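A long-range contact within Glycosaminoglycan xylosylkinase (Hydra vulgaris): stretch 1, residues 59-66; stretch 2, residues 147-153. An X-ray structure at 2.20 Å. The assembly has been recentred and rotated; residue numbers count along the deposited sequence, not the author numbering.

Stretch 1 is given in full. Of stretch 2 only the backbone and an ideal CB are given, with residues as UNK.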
# COMPACT_ATOMS: atom_id res chain seq x y z
N VAL A 59 1.04 5.82 15.25
CA VAL A 59 1.96 6.41 16.20
C VAL A 59 3.41 6.03 15.91
O VAL A 59 4.33 6.73 16.37
CB VAL A 59 1.58 6.04 17.65
CG1 VAL A 59 2.11 4.66 18.02
CG2 VAL A 59 2.08 7.10 18.62
N ARG A 60 3.65 4.98 15.12
CA ARG A 60 5.00 4.59 14.77
C ARG A 60 5.31 4.76 13.28
O ARG A 60 6.35 4.26 12.81
CB ARG A 60 5.25 3.14 15.18
CG ARG A 60 5.31 2.92 16.70
CD ARG A 60 6.37 3.83 17.34
NE ARG A 60 7.69 3.63 16.77
CZ ARG A 60 8.80 4.20 17.21
NH1 ARG A 60 8.80 5.04 18.25
NH2 ARG A 60 9.96 3.95 16.61
N ALA A 61 4.48 5.48 12.53
CA ALA A 61 4.76 5.71 11.12
C ALA A 61 3.89 6.85 10.60
O ALA A 61 2.66 6.76 10.67
CB ALA A 61 4.53 4.44 10.29
N LEU A 62 4.53 7.89 10.07
CA LEU A 62 3.77 8.95 9.42
C LEU A 62 3.43 8.58 7.98
O LEU A 62 2.37 8.97 7.48
CB LEU A 62 4.55 10.27 9.45
CG LEU A 62 4.69 11.00 10.79
CD1 LEU A 62 5.36 12.36 10.55
CD2 LEU A 62 3.34 11.15 11.50
N THR A 63 4.30 7.83 7.30
CA THR A 63 4.08 7.42 5.93
C THR A 63 4.27 5.91 5.82
O THR A 63 4.72 5.25 6.75
CB THR A 63 5.02 8.15 4.96
OG1 THR A 63 6.38 7.90 5.34
CG2 THR A 63 4.76 9.66 5.00
N VAL A 64 3.92 5.38 4.65
CA VAL A 64 3.89 3.95 4.41
C VAL A 64 4.74 3.60 3.20
O VAL A 64 5.12 4.47 2.41
CB VAL A 64 2.45 3.43 4.22
CG1 VAL A 64 1.67 3.56 5.52
CG2 VAL A 64 1.76 4.21 3.11
N ASP A 65 5.00 2.30 3.05
CA ASP A 65 5.82 1.80 1.96
C ASP A 65 5.15 1.96 0.60
O ASP A 65 5.85 2.01 -0.42
CB ASP A 65 6.16 0.33 2.22
CG ASP A 65 7.01 -0.28 1.13
OD1 ASP A 65 7.95 0.39 0.65
OD2 ASP A 65 6.76 -1.45 0.76
N SER A 66 3.82 2.06 0.56
CA SER A 66 3.06 2.09 -0.68
C SER A 66 3.35 3.35 -1.49
O SER A 66 2.94 4.45 -1.11
CB SER A 66 1.57 1.99 -0.37
OG SER A 66 0.80 2.33 -1.52
N UNK A 147 12.53 4.73 7.83
CA UNK A 147 12.12 5.40 9.06
C UNK A 147 10.63 5.77 9.01
O UNK A 147 9.91 5.57 9.99
CB UNK A 147 12.97 6.65 9.29
N UNK A 148 10.18 6.32 7.88
CA UNK A 148 8.78 6.70 7.67
C UNK A 148 8.27 7.67 8.75
O UNK A 148 7.13 7.60 9.19
CB UNK A 148 7.90 5.45 7.65
N UNK A 149 9.12 8.63 9.13
CA UNK A 149 8.82 9.60 10.18
C UNK A 149 8.77 11.04 9.69
O UNK A 149 8.75 11.96 10.52
CB UNK A 149 9.86 9.49 11.29
N UNK A 150 8.81 11.26 8.38
CA UNK A 150 8.83 12.59 7.81
C UNK A 150 7.53 12.87 7.07
O UNK A 150 7.07 12.02 6.30
CB UNK A 150 10.03 12.75 6.87
N UNK A 151 6.91 14.03 7.28
CA UNK A 151 5.70 14.39 6.54
C UNK A 151 6.03 14.56 5.01
O UNK A 151 7.14 14.95 4.69
CB UNK A 151 5.10 15.68 7.11
N UNK A 152 5.06 14.25 4.18
CA UNK A 152 5.29 14.40 2.71
C UNK A 152 5.72 15.81 2.31
O UNK A 152 5.20 16.82 2.81
CB UNK A 152 4.02 14.04 1.94
N UNK A 153 6.67 15.87 1.38
CA UNK A 153 7.21 17.12 0.83
C UNK A 153 7.20 17.04 -0.69
O UNK A 153 7.59 16.02 -1.27
CB UNK A 153 8.63 17.39 1.35

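At position 147 the CA-to-CB bond points away from stretch 1, and nothing of that stretch lies within 5.5 Å of the ideal CB, so almost any residue type would suit. The deposited residue is F147. Its ring makes no contact here, but water 1 donates hydrogen bonds to F147 O at 3.0 Å and to R60 O at 2.5 Å.

Position 148 is the heart of the contact. Its phi/psi of 57/40 is left-handed, a region where glycine, asparagine and aspartate are common and other residues are tolerated. Its O accepts a hydrogen bond from L62 N at 2.8 Å and a weak one from T63 N at 3.4 Å. The CB points toward stretch 1, with the ideal CB 3.3 Å from T63 O and 4.4 Å from A61 CB. Beyond it, the chain from T63 to D65 offers a long surface edged with oxygens. A small residue would leave that surface uncovered; a long or flat side chain, such as an aromatic, glutamine or lysine, could follow it. The residue is Y148, with chi1 in the m well. Its ring runs along T63 and V64, with T63 OG1 at the ring edge, 3.4 Å from CD1 of Y148, and its OH reaches a point 3.3 Å from D65 OD1.

At 149 the CB points away, yet a long side chain could turn back alongside stretch 1. A long acid such as glutamate might approach the R60 guanidinium, while a polar or small residue would also fit. The deposited R149 is instead a like charge: its NH2 lies 3.9 Å from R60 NH2, which sits over one face of the R149 guanidinium. Both groups find hydrogen-bond partners elsewhere in the structure, and R149 NE also donates to F147 O at 3.2 Å.

Position 150 again points away, so small, polar or larger side chains would all be compatible with stretch 1; the deposited residue is A150. It contributes mainly through its backbone: water 2 donates to A150 O at 2.6 Å and accepts from T63 OG1 at 2.5 Å.

At 151, phi is -65° and L62 CD1 lies 4.8 Å from the ideal CB, so proline or a modest apolar residue would suit. P151 places its CD 4.1 Å from L62 CD1.

Position 152, with phi -56° and a sideways CB, also admits proline, valine or alanine. P152 brings its CD to 3.8 Å from T63 CG2.

Position 153 is out of reach, and its extended phi/psi of -131/137 suits many types, beta-branched ones well; it is V153.

Stretch 2 (147-153) FYRAPPV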
# COMPACT_ATOMS: atom_id res chain seq x y z
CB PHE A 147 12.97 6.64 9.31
CG PHE A 147 14.38 6.34 9.74
CD1 PHE A 147 14.63 5.42 10.74
CD2 PHE A 147 15.46 6.97 9.14
CE1 PHE A 147 15.93 5.13 11.14
CE2 PHE A 147 16.76 6.70 9.54
CZ PHE A 147 16.99 5.78 10.54
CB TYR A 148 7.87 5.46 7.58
CG TYR A 148 8.22 4.55 6.40
CD1 TYR A 148 7.95 4.95 5.10
CD2 TYR A 148 8.82 3.31 6.60
CE1 TYR A 148 8.27 4.14 4.02
CE2 TYR A 148 9.15 2.50 5.52
CZ TYR A 148 8.87 2.92 4.24
OH TYR A 148 9.20 2.12 3.17
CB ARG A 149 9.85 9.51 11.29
CG ARG A 149 9.92 8.15 11.82
CD ARG A 149 11.05 7.89 12.75
NE ARG A 149 11.19 6.45 12.76
CZ ARG A 149 12.04 5.76 13.49
NH1 ARG A 149 12.87 6.35 14.36
NH2 ARG A 149 12.04 4.45 13.37
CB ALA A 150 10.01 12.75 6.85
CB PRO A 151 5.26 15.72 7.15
CG PRO A 151 6.19 16.03 8.24
CD PRO A 151 7.33 15.08 8.23
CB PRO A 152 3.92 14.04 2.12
CG PRO A 152 3.30 13.10 3.11
CD PRO A 152 3.92 13.36 4.47
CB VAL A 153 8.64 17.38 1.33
CG1 VAL A 153 9.15 18.72 0.81
CG2 VAL A 153 8.72 17.31 2.86
O HOH W 1 8.69 3.95 12.14
O HOH W 2 8.03 9.77 5.34
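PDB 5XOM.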